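Local coordinates for nitrate transport protein (Xanthomonas axonopodis pv. citri, PDB 3KSX) that probably captures alkanesulfonates in the periplasm for uptake by an ABC transporter, and is found here with the sulfonate buffer MOPS bound, at residues 188-193 with 264-269; 212-217 with 230-235; 237-242 with 272-277. All blocks are in the same frame, centred on the assembly; numbering follows the deposited sequence.

Contact 1 (188-193 with 264-269); sequences WYSALT and VERTLA
S190 and T267 form the point of closest backbone approach between the two helical segments, with CA of S190 and CA of T267 6.1 Å apart, a short spacing that leaves room for little more than a small side chain. S190 fills it. Its CB points at 264-269, and with chi1 at -66° OG lies anti to its own carbonyl carbon and leans over the neighbouring backbone. There the S190 hydroxyl oxygen OG touches CG2 of T267 at 3.5 Å and CB of R266 at 3.7 Å, while CB of S190 sits 3.7 Å from T267 CG2. These are van der Waals contacts; the polar demand of S190 OG is met by D186 OD1, in the loop that leads into its helix.

With its hydroxyl engaged on its own helix, T267 turns its methyl to S190: T267 OG1 donates to V264 O at 2.8 Å, with the donor tilted 19° from the carbonyl plane. This bond, with OG1 held between the backbone N and the carbonyl carbon (chi1 77°), settles the rotation of T267, and CG2 is the group that faces S190. The carbonyl of V264 also accepts from the backbone N of L268. T267 additionally rests on D186 and P187. R266 gives only the root of its side chain to the contact, CB and CG, before the chain bends off toward E265, whose OE1 lies a long 4.0 Å from R266 NH2 and also pairs with R246.

Around this small, buried patch, Y189 stacks on H270 just beyond the second segment and packs on strand 113-118. W188 and L192 face helix 167-175, whereas V264, E265 and L268 lie against helix 246-257. Helix 188-194, packed on the sheet that holds strand 113-118, is thereby joined to the C-terminal helical part of the chain.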
ATOM      1  N   TRP A 188      -5.910  -7.514  -7.274  1.00 25.66           N
ATOM      2  CA  TRP A 188      -5.730  -8.980  -7.342  1.00 25.91           C
ATOM      3  C   TRP A 188      -6.854  -9.693  -6.579  1.00 25.60           C
ATOM      4  O   TRP A 188      -7.440 -10.620  -7.103  1.00 23.68           O
ATOM      5  CB  TRP A 188      -4.357  -9.409  -6.823  1.00 28.48           C
ATOM      6  CG  TRP A 188      -3.221  -8.538  -7.347  1.00 30.62           C
ATOM      7  CD1 TRP A 188      -2.724  -7.349  -6.790  1.00 31.67           C
ATOM      8  CD2 TRP A 188      -2.437  -8.791  -8.498  1.00 38.09           C
ATOM      9  NE1 TRP A 188      -1.702  -6.860  -7.559  1.00 40.07           N
ATOM     10  CE2 TRP A 188      -1.494  -7.721  -8.612  1.00 36.97           C
ATOM     11  CE3 TRP A 188      -2.445  -9.791  -9.454  1.00 37.49           C
ATOM     12  CZ2 TRP A 188      -0.545  -7.659  -9.641  1.00 44.50           C
ATOM     13  CZ3 TRP A 188      -1.500  -9.723 -10.518  1.00 44.02           C
ATOM     14  CH2 TRP A 188      -0.564  -8.664 -10.595  1.00 45.37           C
ATOM     15  N   TYR A 189      -7.195  -9.259  -5.365  1.00 23.01           N
ATOM     16  CA  TYR A 189      -8.363  -9.774  -4.663  1.00 22.55           C
ATOM     17  C   TYR A 189      -9.624  -9.832  -5.551  1.00 22.83           C
ATOM     18  O   TYR A 189     -10.256 -10.893  -5.754  1.00 23.59           O
ATOM     19  CB  TYR A 189      -8.603  -8.890  -3.421  1.00 21.96           C
ATOM     20  CG  TYR A 189      -9.902  -9.048  -2.775  1.00 25.06           C
ATOM     21  CD1 TYR A 189     -10.487 -10.317  -2.631  1.00 27.32           C
ATOM     22  CD2 TYR A 189     -10.543  -7.954  -2.212  1.00 22.96           C
ATOM     23  CE1 TYR A 189     -11.709 -10.461  -2.009  1.00 27.13           C
ATOM     24  CE2 TYR A 189     -11.735  -8.085  -1.568  1.00 23.43           C
ATOM     25  CZ  TYR A 189     -12.336  -9.343  -1.483  1.00 25.32           C
ATOM     26  OH  TYR A 189     -13.553  -9.479  -0.836  1.00 27.59           O
ATOM     27  N   SER A 190      -9.985  -8.695  -6.091  1.00 23.78           N
ATOM     28  CA  SER A 190     -11.270  -8.670  -6.850  1.00 23.15           C
ATOM     29  C   SER A 190     -11.180  -9.528  -8.104  1.00 24.39           C
ATOM     30  O   SER A 190     -12.144 -10.241  -8.424  1.00 24.38           O
ATOM     31  CB  SER A 190     -11.661  -7.234  -7.186  1.00 22.74           C
ATOM     32  OG  SER A 190     -11.960  -6.474  -5.999  1.00 23.26           O
ATOM     33  N   ALA A 191     -10.039  -9.448  -8.802  1.00 24.29           N
ATOM     34  CA  ALA A 191      -9.782 -10.136 -10.114  1.00 23.04           C
ATOM     35  C   ALA A 191      -9.891 -11.652  -9.920  1.00 23.25           C
ATOM     36  O   ALA A 191     -10.650 -12.314 -10.643  1.00 23.90           O
ATOM     37  CB  ALA A 191      -8.355  -9.738 -10.684  1.00 24.39           C
ATOM     38  N   LEU A 192      -9.179 -12.187  -8.922  1.00 22.91           N
ATOM     39  CA  LEU A 192      -9.100 -13.636  -8.706  1.00 24.62           C
ATOM     40  C   LEU A 192     -10.393 -14.221  -8.072  1.00 25.12           C
ATOM     41  O   LEU A 192     -10.779 -15.364  -8.318  1.00 25.76           O
ATOM     42  CB  LEU A 192      -7.870 -13.952  -7.840  1.00 24.30           C
ATOM     43  CG  LEU A 192      -6.541 -14.123  -8.572  1.00 29.45           C
ATOM     44  CD1 LEU A 192      -6.018 -12.853  -9.160  1.00 30.88           C
ATOM     45  CD2 LEU A 192      -5.464 -14.678  -7.625  1.00 29.99           C
ATOM     46  N   THR A 193     -11.085 -13.458  -7.241  1.00 23.84           N
ATOM     47  CA  THR A 193     -12.300 -13.957  -6.634  1.00 23.68           C
ATOM     48  C   THR A 193     -13.395 -13.913  -7.742  1.00 25.46           C
ATOM     49  O   THR A 193     -14.282 -14.807  -7.815  1.00 27.68           O
ATOM     50  CB  THR A 193     -12.691 -13.157  -5.332  1.00 23.89           C
ATOM     51  OG1 THR A 193     -12.759 -11.755  -5.625  1.00 24.85           O
ATOM     52  CG2 THR A 193     -11.657 -13.402  -4.265  1.00 24.90           C
ATOM     53  N   VAL A 264     -12.887  -3.682 -11.784  1.00 31.58           N
ATOM     54  CA  VAL A 264     -12.668  -2.324 -11.289  1.00 31.13           C
ATOM     55  C   VAL A 264     -13.793  -1.833 -10.371  1.00 31.96           C
ATOM     56  O   VAL A 264     -13.583  -1.221  -9.289  1.00 29.52           O
ATOM     57  CB  VAL A 264     -12.476  -1.334 -12.479  1.00 31.89           C
ATOM     58  CG1 VAL A 264     -12.218   0.055 -11.933  1.00 31.68           C
ATOM     59  CG2 VAL A 264     -11.341  -1.756 -13.294  1.00 27.28           C
ATOM     60  N   GLU A 265     -15.014  -2.062 -10.822  1.00 30.85           N
ATOM     61  CA  GLU A 265     -16.155  -1.795 -10.018  1.00 34.18           C
ATOM     62  C   GLU A 265     -16.119  -2.392  -8.593  1.00 32.64           C
ATOM     63  O   GLU A 265     -16.447  -1.730  -7.614  1.00 32.92           O
ATOM     64  CB  GLU A 265     -17.322  -2.434 -10.759  1.00 36.09           C
ATOM     65  CG  GLU A 265     -18.214  -1.456 -11.426  1.00 43.38           C
ATOM     66  CD  GLU A 265     -19.500  -1.328 -10.665  1.00 52.65           C
ATOM     67  OE1 GLU A 265     -19.429  -1.453  -9.413  1.00 58.91           O
ATOM     68  OE2 GLU A 265     -20.575  -1.156 -11.307  1.00 54.36           O
ATOM     69  N   ARG A 266     -15.803  -3.685  -8.511  1.00 31.83           N
ATOM     70  CA  ARG A 266     -15.648  -4.425  -7.249  1.00 32.27           C
ATOM     71  C   ARG A 266     -14.592  -3.757  -6.394  1.00 31.53           C
ATOM     72  O   ARG A 266     -14.819  -3.547  -5.208  1.00 30.64           O
ATOM     73  CB  ARG A 266     -15.301  -5.920  -7.524  1.00 33.20           C
ATOM     74  CG  ARG A 266     -15.765  -6.893  -6.418  1.00 40.79           C
ATOM     75  CD  ARG A 266     -17.276  -7.318  -6.537  1.00 48.51           C
ATOM     76  NE  ARG A 266     -18.155  -6.238  -7.023  1.00 53.81           N
ATOM     77  CZ  ARG A 266     -18.952  -5.462  -6.276  1.00 54.50           C
ATOM     78  NH1 ARG A 266     -19.040  -5.608  -4.951  1.00 53.99           N
ATOM     79  NH2 ARG A 266     -19.683  -4.522  -6.881  1.00 55.09           N
ATOM     80  N   THR A 267     -13.473  -3.339  -6.999  1.00 30.29           N
ATOM     81  CA  THR A 267     -12.414  -2.703  -6.194  1.00 31.17           C
ATOM     82  C   THR A 267     -12.900  -1.377  -5.537  1.00 32.46           C
ATOM     83  O   THR A 267     -12.493  -1.048  -4.394  1.00 32.27           O
ATOM     84  CB  THR A 267     -11.070  -2.509  -6.918  1.00 31.09           C
ATOM     85  OG1 THR A 267     -11.160  -1.392  -7.816  1.00 32.40           O
ATOM     86  CG2 THR A 267     -10.551  -3.775  -7.677  1.00 26.03           C
ATOM     87  N   LEU A 268     -13.784  -0.634  -6.230  1.00 32.90           N
ATOM     88  CA  LEU A 268     -14.415   0.598  -5.646  1.00 34.33           C
ATOM     89  C   LEU A 268     -15.448   0.348  -4.552  1.00 34.78           C
ATOM     90  O   LEU A 268     -15.549   1.123  -3.567  1.00 33.71           O
ATOM     91  CB  LEU A 268     -15.025   1.503  -6.731  1.00 35.16           C
ATOM     92  CG  LEU A 268     -14.133   1.862  -7.933  1.00 39.64           C
ATOM     93  CD1 LEU A 268     -14.782   2.993  -8.742  1.00 43.00           C
ATOM     94  CD2 LEU A 268     -12.714   2.230  -7.508  1.00 40.93           C
ATOM     95  N   ALA A 269     -16.176  -0.758  -4.692  1.00 34.64           N
ATOM     96  CA  ALA A 269     -17.066  -1.227  -3.630  1.00 35.95           C
ATOM     97  C   ALA A 269     -16.329  -1.524  -2.333  1.00 35.42           C
ATOM     98  O   ALA A 269     -16.926  -1.428  -1.271  1.00 36.00           O
ATOM     99  CB  ALA A 269     -17.823  -2.432  -4.067  1.00 35.46           C
TER

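Contact 2 (212-217 with 230-235); sequences GFFLSS and QVMGTL
The side chain of M232 is bent at chi2 (-62°) and chi3 (93°), which carries SD and CE from the helix toward F214 even though its CB does not point straight at the strand. L235, one turn further on, has its CG anti to the carbonyl carbon and sends CD1 to the far end of the same ring. F214 itself points directly at the helix.

The two partners divide the phenyl group between them. M232 takes the root: its SD is 3.8 Å from F214 CB, and its CE is 3.8 Å from F214 CD2, so sulfur and methyl reach the root of the ring, around CB, CG and CD2. L235 takes the outer end, its CD1 lying 3.5 Å from F214 CE2 and 3.6 Å from F214 CZ. The sulfur of M232 stands 4.8 Å from the centroid of the F214 ring, 39° off the ring normal, an oblique Met-aromatic contact. Both CE of M232 and CD1 of L235 also approach the ring obliquely. All three residues are buried, and the contact between them is purely apolar.

F214 completes its packing on V103 and V106 of strand 100-106 and on V276, while M232 also meets L82 and V276. Strand 212-217 runs antiparallel to both of its neighbours in the sheet, 82-86 and 100-106. Helix 225-244 packs on this sheet through M232 and L235, and its T234 also packs against L50 and L51 of helix 50-54.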
ATOM      1  N   GLY A 212      -2.115   3.880   5.151  1.00 22.94           N
ATOM      2  CA  GLY A 212      -0.835   3.949   4.424  1.00 21.85           C
ATOM      3  C   GLY A 212      -0.304   5.385   4.539  1.00 22.55           C
ATOM      4  O   GLY A 212      -0.909   6.242   5.219  1.00 22.15           O
ATOM      5  N   PHE A 213       0.773   5.673   3.792  1.00 22.53           N
ATOM      6  CA  PHE A 213       1.460   6.943   3.985  1.00 20.96           C
ATOM      7  C   PHE A 213       1.986   7.489   2.672  1.00 20.01           C
ATOM      8  O   PHE A 213       2.228   6.680   1.754  1.00 22.13           O
ATOM      9  CB  PHE A 213       2.590   6.762   5.032  1.00 20.85           C
ATOM     10  CG  PHE A 213       2.088   6.427   6.403  1.00 20.29           C
ATOM     11  CD1 PHE A 213       1.434   7.405   7.151  1.00 20.22           C
ATOM     12  CD2 PHE A 213       2.164   5.154   6.914  1.00 18.56           C
ATOM     13  CE1 PHE A 213       0.958   7.124   8.399  1.00 24.63           C
ATOM     14  CE2 PHE A 213       1.655   4.850   8.176  1.00 21.45           C
ATOM     15  CZ  PHE A 213       1.019   5.864   8.910  1.00 21.05           C
ATOM     16  N   PHE A 214       2.103   8.820   2.565  1.00 22.09           N
ATOM     17  CA  PHE A 214       3.035   9.437   1.626  1.00 23.35           C
ATOM     18  C   PHE A 214       4.388   9.686   2.330  1.00 22.57           C
ATOM     19  O   PHE A 214       4.389  10.199   3.446  1.00 22.60           O
ATOM     20  CB  PHE A 214       2.403  10.669   1.005  1.00 23.95           C
ATOM     21  CG  PHE A 214       1.647  10.321  -0.209  1.00 32.55           C
ATOM     22  CD1 PHE A 214       0.343   9.774  -0.100  1.00 36.30           C
ATOM     23  CD2 PHE A 214       2.268  10.370  -1.465  1.00 35.19           C
ATOM     24  CE1 PHE A 214      -0.375   9.346  -1.293  1.00 33.61           C
ATOM     25  CE2 PHE A 214       1.599   9.987  -2.607  1.00 39.41           C
ATOM     26  CZ  PHE A 214       0.285   9.452  -2.533  1.00 35.43           C
ATOM     27  N   LEU A 215       5.482   9.179   1.743  1.00 22.02           N
ATOM     28  CA  LEU A 215       6.868   9.257   2.233  1.00 21.96           C
ATOM     29  C   LEU A 215       7.643  10.259   1.350  1.00 23.26           C
ATOM     30  O   LEU A 215       7.438  10.375   0.145  1.00 22.18           O
ATOM     31  CB  LEU A 215       7.597   7.885   2.271  1.00 20.56           C
ATOM     32  CG  LEU A 215       7.051   6.818   3.267  1.00 16.83           C
ATOM     33  CD1 LEU A 215       6.543   7.473   4.610  1.00 21.09           C
ATOM     34  CD2 LEU A 215       5.860   6.053   2.636  1.00 21.85           C
ATOM     35  N   SER A 216       8.565  10.965   1.957  1.00 23.34           N
ATOM     36  CA  SER A 216       9.375  11.887   1.164  1.00 24.65           C
ATOM     37  C   SER A 216      10.806  11.757   1.628  1.00 22.80           C
ATOM     38  O   SER A 216      11.106  11.281   2.784  1.00 22.29           O
ATOM     39  CB  SER A 216       8.892  13.318   1.416  1.00 25.73           C
ATOM     40  OG  SER A 216       9.626  14.288   0.661  1.00 29.99           O
ATOM     41  N   SER A 217      11.701  12.216   0.753  1.00 22.34           N
ATOM     42  CA  SER A 217      13.067  12.504   1.064  1.00 21.59           C
ATOM     43  C   SER A 217      13.060  13.611   2.127  1.00 24.33           C
ATOM     44  O   SER A 217      12.255  14.549   2.029  1.00 23.36           O
ATOM     45  CB  SER A 217      13.741  13.011  -0.254  1.00 23.45           C
ATOM     46  OG  SER A 217      14.791  13.944  -0.019  1.00 27.77           O
ATOM     47  N   GLN A 230       1.038  21.297  -0.968  1.00 29.65           N
ATOM     48  CA  GLN A 230       0.151  21.510  -2.103  1.00 29.95           C
ATOM     49  C   GLN A 230       0.012  20.280  -2.943  1.00 29.03           C
ATOM     50  O   GLN A 230      -1.099  19.993  -3.410  1.00 30.28           O
ATOM     51  CB  GLN A 230       0.634  22.655  -2.959  1.00 29.64           C
ATOM     52  CG  GLN A 230       0.229  23.974  -2.330  1.00 38.63           C
ATOM     53  CD  GLN A 230       1.259  25.018  -2.558  1.00 44.88           C
ATOM     54  OE1 GLN A 230       1.811  25.135  -3.662  1.00 49.22           O
ATOM     55  NE2 GLN A 230       1.576  25.775  -1.506  1.00 51.10           N
ATOM     56  N   VAL A 231       1.109  19.523  -3.145  1.00 27.22           N
ATOM     57  CA  VAL A 231       1.049  18.211  -3.816  1.00 26.90           C
ATOM     58  C   VAL A 231       0.030  17.294  -3.123  1.00 26.84           C
ATOM     59  O   VAL A 231      -0.862  16.737  -3.795  1.00 26.35           O
ATOM     60  CB  VAL A 231       2.453  17.549  -3.892  1.00 26.61           C
ATOM     61  CG1 VAL A 231       2.355  16.139  -4.414  1.00 29.65           C
ATOM     62  CG2 VAL A 231       3.395  18.363  -4.854  1.00 26.43           C
ATOM     63  N   MET A 232       0.168  17.163  -1.802  1.00 26.66           N
ATOM     64  CA  MET A 232      -0.728  16.317  -0.995  1.00 29.29           C
ATOM     65  C   MET A 232      -2.136  16.810  -1.179  1.00 28.46           C
ATOM     66  O   MET A 232      -3.045  16.006  -1.350  1.00 30.78           O
ATOM     67  CB  MET A 232      -0.480  16.390   0.495  1.00 26.87           C
ATOM     68  CG  MET A 232       0.876  15.905   1.022  1.00 34.90           C
ATOM     69  SD  MET A 232       1.083  14.167   0.660  1.00 39.90           S
ATOM     70  CE  MET A 232       1.971  14.127  -0.928  1.00 38.10           C
ATOM     71  N   GLY A 233      -2.318  18.140  -1.150  1.00 31.20           N
ATOM     72  CA  GLY A 233      -3.644  18.741  -1.474  1.00 32.57           C
ATOM     73  C   GLY A 233      -4.290  18.258  -2.752  1.00 34.27           C
ATOM     74  O   GLY A 233      -5.471  17.996  -2.793  1.00 33.24           O
ATOM     75  N   THR A 234      -3.505  18.161  -3.819  1.00 35.33           N
ATOM     76  CA  THR A 234      -4.000  17.774  -5.122  1.00 36.06           C
ATOM     77  C   THR A 234      -4.243  16.269  -5.154  1.00 35.96           C
ATOM     78  O   THR A 234      -5.209  15.783  -5.768  1.00 37.32           O
ATOM     79  CB  THR A 234      -2.995  18.247  -6.255  1.00 36.50           C
ATOM     80  OG1 THR A 234      -2.907  19.654  -6.198  1.00 38.16           O
ATOM     81  CG2 THR A 234      -3.453  17.885  -7.655  1.00 36.53           C
ATOM     82  N   LEU A 235      -3.408  15.510  -4.460  1.00 35.67           N
ATOM     83  CA  LEU A 235      -3.649  14.081  -4.425  1.00 35.63           C
ATOM     84  C   LEU A 235      -4.890  13.760  -3.564  1.00 36.28           C
ATOM     85  O   LEU A 235      -5.573  12.724  -3.769  1.00 35.99           O
ATOM     86  CB  LEU A 235      -2.395  13.351  -3.925  1.00 35.11           C
ATOM     87  CG  LEU A 235      -1.155  13.493  -4.804  1.00 32.66           C
ATOM     88  CD1 LEU A 235      -0.096  12.621  -4.262  1.00 31.51           C
ATOM     89  CD2 LEU A 235      -1.518  13.048  -6.245  1.00 29.48           C
TER

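Contact 3 (237-242 with 272-277); sequences QADGLL and PPASVQ
D239 stretches its carboxylate straight from the helix to the irregular backbone of 272-277, its CG anti to the backbone N (chi1 -174°), and the whole contact is organised around how that flat group meets A274. The hydrogen bond is made by OD2, which accepts the backbone N-H of A274 at 2.9 Å from the nitrogen, with an N-H...O angle of 162°. The bond is thus nearly straight, but the donor comes from above the carboxylate, 39° out of its plane, so the carboxylate lies alongside the main chain of A274. The consequence is seen at its carbon: D239 CG is 3.5 Å from A274 C.

The other oxygen gains nothing from A274, since D239 OD1 and A274 O, both acceptors, are 3.5 Å apart; OD1 instead has a long, weak ion pair with R271 NH2, which would probably help to offset the carboxylate's charge. OD2 of D239 also has the N of S275 at 3.5 Å, but the angle is too poor for a bond. Behind the carboxylate, the methylene packs on the next residue: D239 CB lies 3.9 Å from S275 CA and 4.3 Å from S275 CB. P273 comes nearest with its carbonyl carbon, 3.9 Å from D239 OD2.

A second polar tie runs from N236, one turn before D239 on the same helix, where ND2 donates to V276 O, while a backbone bond joins Q277 to W105 and A274 rests on P107. An irregular connection between helices 261-269 and 281-296 is therefore fastened through its backbone to helix 225-244 and to the end of strand 100-106, within a lobe whose sheet order, 2-1-3-5-4, is that of a type II periplasmic binding protein.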
ATOM      1  N   GLN A 237      -7.531  15.513  -3.491  1.00 37.98           N
ATOM      2  CA  GLN A 237      -8.634  15.692  -4.413  1.00 38.83           C
ATOM      3  C   GLN A 237      -8.816  14.509  -5.381  1.00 37.61           C
ATOM      4  O   GLN A 237      -9.964  14.043  -5.599  1.00 37.16           O
ATOM      5  CB  GLN A 237      -8.469  16.998  -5.198  1.00 39.54           C
ATOM      6  CG  GLN A 237      -8.607  18.274  -4.342  1.00 46.28           C
ATOM      7  CD  GLN A 237      -9.846  18.263  -3.444  1.00 54.04           C
ATOM      8  OE1 GLN A 237     -10.991  18.144  -3.934  1.00 59.19           O
ATOM      9  NE2 GLN A 237      -9.629  18.385  -2.116  1.00 54.87           N
ATOM     10  N   ALA A 238      -7.721  13.997  -5.938  1.00 36.95           N
ATOM     11  CA  ALA A 238      -7.772  12.819  -6.868  1.00 36.33           C
ATOM     12  C   ALA A 238      -8.610  11.644  -6.290  1.00 36.52           C
ATOM     13  O   ALA A 238      -9.400  10.952  -7.033  1.00 34.95           O
ATOM     14  CB  ALA A 238      -6.328  12.295  -7.177  1.00 36.04           C
ATOM     15  N   ASP A 239      -8.436  11.409  -4.971  1.00 37.09           N
ATOM     16  CA  ASP A 239      -9.119  10.298  -4.321  1.00 36.90           C
ATOM     17  C   ASP A 239     -10.627  10.459  -4.472  1.00 37.32           C
ATOM     18  O   ASP A 239     -11.361   9.467  -4.563  1.00 36.13           O
ATOM     19  CB  ASP A 239      -8.784  10.180  -2.843  1.00 38.66           C
ATOM     20  CG  ASP A 239      -9.397   8.911  -2.237  1.00 41.01           C
ATOM     21  OD1 ASP A 239      -8.897   7.799  -2.531  1.00 47.01           O
ATOM     22  OD2 ASP A 239     -10.419   9.019  -1.521  1.00 43.15           O
ATOM     23  N   GLY A 240     -11.059  11.721  -4.478  1.00 35.16           N
ATOM     24  CA  GLY A 240     -12.472  12.075  -4.567  1.00 36.10           C
ATOM     25  C   GLY A 240     -13.044  11.626  -5.885  1.00 36.21           C
ATOM     26  O   GLY A 240     -14.197  11.288  -5.955  1.00 37.17           O
ATOM     27  N   LEU A 241     -12.222  11.599  -6.930  1.00 36.31           N
ATOM     28  CA  LEU A 241     -12.636  11.055  -8.243  1.00 37.19           C
ATOM     29  C   LEU A 241     -13.387   9.713  -8.257  1.00 37.08           C
ATOM     30  O   LEU A 241     -14.301   9.485  -9.065  1.00 37.12           O
ATOM     31  CB  LEU A 241     -11.406  10.927  -9.147  1.00 37.02           C
ATOM     32  CG  LEU A 241     -10.878  12.286  -9.626  1.00 37.22           C
ATOM     33  CD1 LEU A 241      -9.869  12.153 -10.746  1.00 31.44           C
ATOM     34  CD2 LEU A 241     -12.075  13.171 -10.042  1.00 34.05           C
ATOM     35  N   LEU A 242     -12.962   8.803  -7.404  1.00 37.97           N
ATOM     36  CA  LEU A 242     -13.597   7.489  -7.295  1.00 39.58           C
ATOM     37  C   LEU A 242     -15.055   7.531  -6.841  1.00 40.87           C
ATOM     38  O   LEU A 242     -15.816   6.594  -7.122  1.00 41.34           O
ATOM     39  CB  LEU A 242     -12.798   6.607  -6.324  1.00 39.38           C
ATOM     40  CG  LEU A 242     -11.322   6.343  -6.619  1.00 40.66           C
ATOM     41  CD1 LEU A 242     -10.658   5.695  -5.384  1.00 39.81           C
ATOM     42  CD2 LEU A 242     -11.169   5.532  -7.875  1.00 38.38           C
ATOM     43  N   PRO A 272     -13.827   2.663   1.282  1.00 38.53           N
ATOM     44  CA  PRO A 272     -14.524   3.921   1.714  1.00 38.61           C
ATOM     45  C   PRO A 272     -13.703   5.078   1.159  1.00 37.42           C
ATOM     46  O   PRO A 272     -12.584   4.817   0.738  1.00 37.98           O
ATOM     47  CB  PRO A 272     -14.416   3.882   3.256  1.00 39.22           C
ATOM     48  CG  PRO A 272     -13.191   2.982   3.567  1.00 39.29           C
ATOM     49  CD  PRO A 272     -12.988   2.066   2.353  1.00 38.83           C
ATOM     50  N   PRO A 273     -14.211   6.340   1.160  1.00 37.11           N
ATOM     51  CA  PRO A 273     -13.225   7.444   0.884  1.00 37.64           C
ATOM     52  C   PRO A 273     -11.911   7.335   1.689  1.00 38.05           C
ATOM     53  O   PRO A 273     -11.933   6.847   2.857  1.00 38.40           O
ATOM     54  CB  PRO A 273     -13.996   8.705   1.264  1.00 38.73           C
ATOM     55  CG  PRO A 273     -15.446   8.335   0.882  1.00 37.50           C
ATOM     56  CD  PRO A 273     -15.600   6.831   1.205  1.00 37.71           C
ATOM     57  N   ALA A 274     -10.788   7.731   1.069  1.00 37.75           N
ATOM     58  CA  ALA A 274      -9.436   7.622   1.686  1.00 38.52           C
ATOM     59  C   ALA A 274      -8.421   8.650   1.152  1.00 39.02           C
ATOM     60  O   ALA A 274      -7.398   8.270   0.543  1.00 40.55           O
ATOM     61  CB  ALA A 274      -8.849   6.179   1.570  1.00 37.84           C
ATOM     62  N   SER A 275      -8.709   9.936   1.373  1.00 38.81           N
ATOM     63  CA  SER A 275      -7.882  11.034   0.881  1.00 37.35           C
ATOM     64  C   SER A 275      -6.612  11.210   1.733  1.00 36.59           C
ATOM     65  O   SER A 275      -6.631  11.023   2.969  1.00 38.82           O
ATOM     66  CB  SER A 275      -8.724  12.316   0.857  1.00 37.78           C
ATOM     67  OG  SER A 275      -9.345  12.509   2.107  1.00 35.94           O
ATOM     68  N   VAL A 276      -5.510  11.573   1.107  1.00 34.26           N
ATOM     69  CA  VAL A 276      -4.286  11.842   1.862  1.00 32.27           C
ATOM     70  C   VAL A 276      -4.510  13.097   2.695  1.00 32.05           C
ATOM     71  O   VAL A 276      -5.045  14.065   2.198  1.00 32.30           O
ATOM     72  CB  VAL A 276      -3.024  11.880   0.984  1.00 32.86           C
ATOM     73  CG1 VAL A 276      -3.102  12.960  -0.055  1.00 30.96           C
ATOM     74  CG2 VAL A 276      -1.757  12.062   1.884  1.00 29.73           C
ATOM     75  N   GLN A 277      -4.209  13.020   3.983  1.00 29.90           N
ATOM     76  CA  GLN A 277      -4.260  14.196   4.896  1.00 28.85           C
ATOM     77  C   GLN A 277      -3.122  14.119   5.894  1.00 26.81           C
ATOM     78  O   GLN A 277      -2.326  13.109   5.893  1.00 25.14           O
ATOM     79  CB  GLN A 277      -5.548  14.180   5.625  1.00 29.84           C
ATOM     80  CG  GLN A 277      -5.942  12.755   6.015  1.00 34.08           C
ATOM     81  CD  GLN A 277      -7.419  12.654   6.330  1.00 37.80           C
ATOM     82  OE1 GLN A 277      -8.238  12.269   5.485  1.00 40.50           O
ATOM     83  NE2 GLN A 277      -7.763  12.965   7.562  1.00 38.59           N
TER

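How the contacts relate
Contacts 2 and 3 are neighbours, their centres are 12 Å apart, both use consecutive parts of helix 225-244, and V276 joins them: its CG2 lies 3.7 Å from F214 CD1, and CG1 also packs on L235. Contact 1 is more remote, with its centre 18 Å from that of contact 3 and 25 Å from that of contact 2, yet L268 CD2 touches L242 CD2 at 3.7 Å. Along the chain, contact 2 closes before contact 3 opens, whereas the segments of contacts 1 and 3 alternate. Contacts 2 and 3 belong to the lobe built on the sheet with strand 212-217; contact 1 links its helices to the other lobe, consistent with a two-lobed binding protein.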